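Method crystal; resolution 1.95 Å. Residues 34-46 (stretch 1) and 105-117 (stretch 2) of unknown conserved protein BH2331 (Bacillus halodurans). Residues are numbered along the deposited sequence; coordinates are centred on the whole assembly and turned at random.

Stretch 1 34-46: ALKGNEEVLDVAT
Stretch 2, residues 105-117: HIVTCRIAAHHFP

Strands 40-44 and 106-110 lie side by side and run parallel, with 22° between their directions and a closest axial approach of 4.7 Å. The register pairs V41 with I106, L42 with V107 and D43 with T108, at CA-CA distances of 4.7, 4.8 and 4.8 Å. Both backbones are extended (V41 phi/psi -114/133, V107 -116/128).

L42 N donates to I106 O at 3.0 Å, T108 N to L42 O at 2.8 Å, and V44 N to T108 O at 2.8 Å. At the start of the ladder E40 O accepts from H105 N at 2.9 Å and, weakly, from I106 N at 3.4 Å.

H105 (phi/psi -77/-33) sits where the chain turns a corner. Its m rotamer, with chi2 86°, brings ND1 2.9 Å from E40 N, which donates to it almost linearly. E40 N lies at the ring edge, near its plane, where the ND1 lone pair can accept the amide hydrogen.

V41, D43, I106 and T108 share one face. I106 is m,t, and its CD1 reaches L35 CD2 at 3.4 Å. L35 is also m,t; its CA-CB bond points sideways but its end comes nearer. I106 CD1 also lies 3.8 Å from E39 CG. E39, with chi1 m and chi2 95°, folds its carboxylate back onto its own loop: OE2 accepts from K36 N at 2.7 Å and OE1 from G37 N at 2.9 Å. G37 has phi/psi 103/-12, where a CB would jam against the preceding carbonyl.

T108 is p, and its OG1 donates to D43 OD1 at 3.3 Å. D43 is t with chi2 25°. Its OD2 accepts from T46 OG1 at 2.8 Å, so this buried carboxylate has partners for both oxygens.

L42 and V107 occupy the other face, with L42 CD2 4.3 Å from V107 CG2. L42 is t,p and V107 is t. V44, also t, places CG2 3.6 Å from V107 CG1 and CG1 4.2 Å from F116 CZ. These branched apolar chains suit a buried place.

Beyond the strand, A45 takes phi/psi 59/58. Its CB is 3.4 Å from A112 CB; both CA-CB bonds point toward the other stretch, and the CA atoms are 6.3 Å apart. A45 CB also meets the edge of the F116 ring, 4.1 Å from CE1; F116 is m, chi2 -10°.

Water 1 lies 2.7 Å from D43 OD1 and 2.8 Å from V44 O, and accepts from R110 N at 3.0 Å. Water 2 donates to A45 O at 2.7 Å and R110 O at 2.8 Å. The contact buries 694 Å² in total.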

# COMPACT_ATOMS: atom_id res chain seq x y z
N ALA A 34 -9.84 -7.30 -13.11
CA ALA A 34 -10.69 -7.67 -14.22
C ALA A 34 -9.90 -7.53 -15.54
O ALA A 34 -10.35 -6.93 -16.49
CB ALA A 34 -11.96 -6.84 -14.24
N LEU A 35 -8.73 -8.14 -15.57
CA LEU A 35 -7.78 -7.94 -16.67
C LEU A 35 -8.28 -8.46 -17.96
O LEU A 35 -8.95 -9.50 -18.00
CB LEU A 35 -6.47 -8.63 -16.36
CG LEU A 35 -5.71 -8.19 -15.14
CD1 LEU A 35 -4.52 -9.14 -15.03
CD2 LEU A 35 -5.30 -6.73 -15.25
N LYS A 36 -7.90 -7.78 -19.04
CA LYS A 36 -8.28 -8.16 -20.41
C LYS A 36 -7.14 -8.76 -21.25
O LYS A 36 -7.42 -9.32 -22.29
CB LYS A 36 -8.83 -6.95 -21.15
CG LYS A 36 -10.01 -6.25 -20.48
N GLY A 37 -5.88 -8.61 -20.84
CA GLY A 37 -4.78 -9.22 -21.53
C GLY A 37 -4.00 -8.23 -22.39
O GLY A 37 -2.91 -8.51 -22.78
N ASN A 38 -4.53 -7.04 -22.62
CA ASN A 38 -3.85 -6.09 -23.49
C ASN A 38 -3.12 -4.98 -22.73
O ASN A 38 -2.63 -4.04 -23.31
CB ASN A 38 -4.86 -5.41 -24.41
CG ASN A 38 -5.86 -4.57 -23.64
OD1 ASN A 38 -6.21 -4.87 -22.51
ND2 ASN A 38 -6.32 -3.50 -24.26
N GLU A 39 -3.12 -5.02 -21.41
CA GLU A 39 -2.80 -3.82 -20.66
C GLU A 39 -1.30 -3.52 -20.57
O GLU A 39 -0.45 -4.42 -20.50
CB GLU A 39 -3.37 -3.93 -19.25
CG GLU A 39 -4.89 -3.85 -19.18
CD GLU A 39 -5.55 -5.22 -19.17
OE1 GLU A 39 -4.88 -6.22 -19.44
OE2 GLU A 39 -6.75 -5.30 -18.86
N GLU A 40 -0.99 -2.25 -20.58
CA GLU A 40 0.26 -1.78 -20.08
C GLU A 40 0.04 -1.21 -18.67
O GLU A 40 -0.76 -0.31 -18.46
CB GLU A 40 0.82 -0.72 -20.99
CG GLU A 40 2.27 -0.39 -20.63
CD GLU A 40 3.01 0.17 -21.81
OE1 GLU A 40 2.76 -0.35 -22.93
OE2 GLU A 40 3.80 1.11 -21.58
N VAL A 41 0.78 -1.79 -17.72
CA VAL A 41 0.61 -1.59 -16.30
C VAL A 41 1.83 -0.88 -15.73
O VAL A 41 2.94 -1.26 -16.03
CB VAL A 41 0.46 -2.92 -15.60
CG1 VAL A 41 0.26 -2.74 -14.05
CG2 VAL A 41 -0.68 -3.71 -16.20
N LEU A 42 1.61 0.16 -14.90
CA LEU A 42 2.65 0.76 -14.12
C LEU A 42 2.47 0.37 -12.65
O LEU A 42 1.45 0.71 -12.00
CB LEU A 42 2.57 2.29 -14.27
CG LEU A 42 3.44 3.15 -13.38
CD1 LEU A 42 4.83 2.94 -13.83
CD2 LEU A 42 3.06 4.65 -13.41
N ASP A 43 3.47 -0.32 -12.10
CA ASP A 43 3.50 -0.73 -10.69
C ASP A 43 4.33 0.26 -9.90
O ASP A 43 5.55 0.25 -9.99
CB ASP A 43 4.03 -2.17 -10.57
CG ASP A 43 3.96 -2.72 -9.13
OD1 ASP A 43 3.11 -2.26 -8.29
OD2 ASP A 43 4.78 -3.63 -8.83
N VAL A 44 3.64 1.20 -9.25
CA VAL A 44 4.25 2.30 -8.52
C VAL A 44 4.79 1.81 -7.16
O VAL A 44 4.05 1.18 -6.38
CB VAL A 44 3.27 3.50 -8.36
CG1 VAL A 44 3.88 4.63 -7.58
CG2 VAL A 44 2.82 4.00 -9.71
N ALA A 45 6.07 2.14 -6.89
CA ALA A 45 6.78 1.74 -5.68
C ALA A 45 6.79 0.23 -5.62
O ALA A 45 6.27 -0.42 -4.71
CB ALA A 45 6.11 2.35 -4.45
N THR A 46 7.35 -0.36 -6.66
CA THR A 46 7.26 -1.77 -6.81
C THR A 46 7.90 -2.55 -5.63
O THR A 46 7.47 -3.69 -5.33
CB THR A 46 7.85 -2.18 -8.19
OG1 THR A 46 7.56 -3.54 -8.44
CG2 THR A 46 9.29 -1.99 -8.19
N HIS A 105 -2.84 1.56 -19.17
CA HIS A 105 -4.20 1.12 -18.87
C HIS A 105 -4.46 0.98 -17.38
O HIS A 105 -5.59 1.22 -16.91
CB HIS A 105 -4.49 -0.19 -19.56
CG HIS A 105 -4.25 -0.14 -21.04
ND1 HIS A 105 -3.01 -0.36 -21.60
CD2 HIS A 105 -5.09 0.11 -22.07
CE1 HIS A 105 -3.11 -0.29 -22.92
NE2 HIS A 105 -4.36 0.00 -23.23
N ILE A 106 -3.42 0.60 -16.62
CA ILE A 106 -3.52 0.35 -15.19
C ILE A 106 -2.37 0.97 -14.45
O ILE A 106 -1.26 0.90 -14.89
CB ILE A 106 -3.59 -1.20 -14.88
CG1 ILE A 106 -4.78 -1.84 -15.58
CG2 ILE A 106 -3.66 -1.42 -13.36
CD1 ILE A 106 -4.85 -3.36 -15.45
N VAL A 107 -2.65 1.62 -13.32
CA VAL A 107 -1.61 1.96 -12.37
C VAL A 107 -1.93 1.18 -11.13
O VAL A 107 -3.05 1.24 -10.63
CB VAL A 107 -1.55 3.48 -12.06
CG1 VAL A 107 -0.51 3.78 -11.01
CG2 VAL A 107 -1.23 4.27 -13.28
N THR A 108 -0.95 0.44 -10.62
CA THR A 108 -1.06 -0.23 -9.35
C THR A 108 -0.12 0.35 -8.30
O THR A 108 0.98 0.83 -8.62
CB THR A 108 -0.77 -1.76 -9.44
OG1 THR A 108 0.43 -2.06 -10.19
CG2 THR A 108 -1.89 -2.46 -10.05
N CYS A 109 -0.54 0.28 -7.05
CA CYS A 109 0.27 0.74 -5.94
C CYS A 109 -0.19 0.04 -4.65
O CYS A 109 -1.30 0.27 -4.20
CB CYS A 109 0.14 2.25 -5.75
SG CYS A 109 1.33 2.88 -4.58
N ARG A 110 0.66 -0.83 -4.12
CA ARG A 110 0.29 -1.71 -3.04
C ARG A 110 1.25 -1.55 -1.84
O ARG A 110 2.47 -1.63 -1.99
CB ARG A 110 0.26 -3.14 -3.54
CG ARG A 110 -0.07 -4.20 -2.45
CD ARG A 110 -0.46 -5.51 -3.03
NE ARG A 110 -1.12 -6.36 -2.06
CZ ARG A 110 -0.51 -7.04 -1.09
NH1 ARG A 110 0.80 -6.98 -0.92
NH2 ARG A 110 -1.24 -7.77 -0.26
N ILE A 111 0.66 -1.32 -0.66
CA ILE A 111 1.35 -1.20 0.64
C ILE A 111 2.54 -0.24 0.62
O ILE A 111 3.59 -0.53 1.18
CB ILE A 111 1.74 -2.60 1.27
CG1 ILE A 111 2.72 -3.36 0.38
CG2 ILE A 111 0.51 -3.49 1.51
CD1 ILE A 111 3.56 -4.34 1.12
N ALA A 112 2.37 0.88 -0.07
CA ALA A 112 3.47 1.79 -0.32
C ALA A 112 3.08 3.23 -0.09
O ALA A 112 3.94 4.03 0.22
CB ALA A 112 4.05 1.59 -1.81
N ALA A 113 1.82 3.57 -0.29
CA ALA A 113 1.44 4.97 -0.32
C ALA A 113 1.60 5.67 1.04
O ALA A 113 1.80 6.91 1.14
CB ALA A 113 -0.01 5.12 -0.83
N HIS A 114 1.49 4.87 2.09
CA HIS A 114 1.71 5.38 3.42
C HIS A 114 3.16 5.86 3.70
O HIS A 114 3.41 6.51 4.69
CB HIS A 114 1.25 4.33 4.47
CG HIS A 114 2.14 3.13 4.54
ND1 HIS A 114 1.89 1.99 3.82
CD2 HIS A 114 3.26 2.89 5.25
CE1 HIS A 114 2.84 1.10 4.07
NE2 HIS A 114 3.67 1.63 4.94
N HIS A 115 4.10 5.58 2.80
CA HIS A 115 5.45 6.17 2.84
C HIS A 115 5.62 7.50 2.07
O HIS A 115 6.57 8.27 2.29
CB HIS A 115 6.44 5.16 2.24
CG HIS A 115 6.61 3.92 3.08
ND1 HIS A 115 7.21 3.95 4.31
CD2 HIS A 115 6.30 2.63 2.84
CE1 HIS A 115 7.25 2.73 4.80
NE2 HIS A 115 6.71 1.91 3.93
N PHE A 116 4.71 7.76 1.14
CA PHE A 116 4.79 8.95 0.31
C PHE A 116 4.59 10.20 1.12
O PHE A 116 3.61 10.31 1.86
CB PHE A 116 3.68 8.90 -0.75
CG PHE A 116 3.74 7.73 -1.70
CD1 PHE A 116 4.83 6.88 -1.76
CD2 PHE A 116 2.66 7.50 -2.56
CE1 PHE A 116 4.83 5.82 -2.68
CE2 PHE A 116 2.64 6.43 -3.45
CZ PHE A 116 3.72 5.62 -3.53
N PRO A 117 5.49 11.17 1.00
CA PRO A 117 5.31 12.39 1.75
C PRO A 117 4.18 13.29 1.21
O PRO A 117 3.58 14.06 1.95
CB PRO A 117 6.70 13.07 1.66
CG PRO A 117 7.33 12.54 0.48
CD PRO A 117 6.76 11.18 0.24
O HOH W 1 3.17 -1.42 -5.72
O HOH W 2 5.27 -1.57 -2.46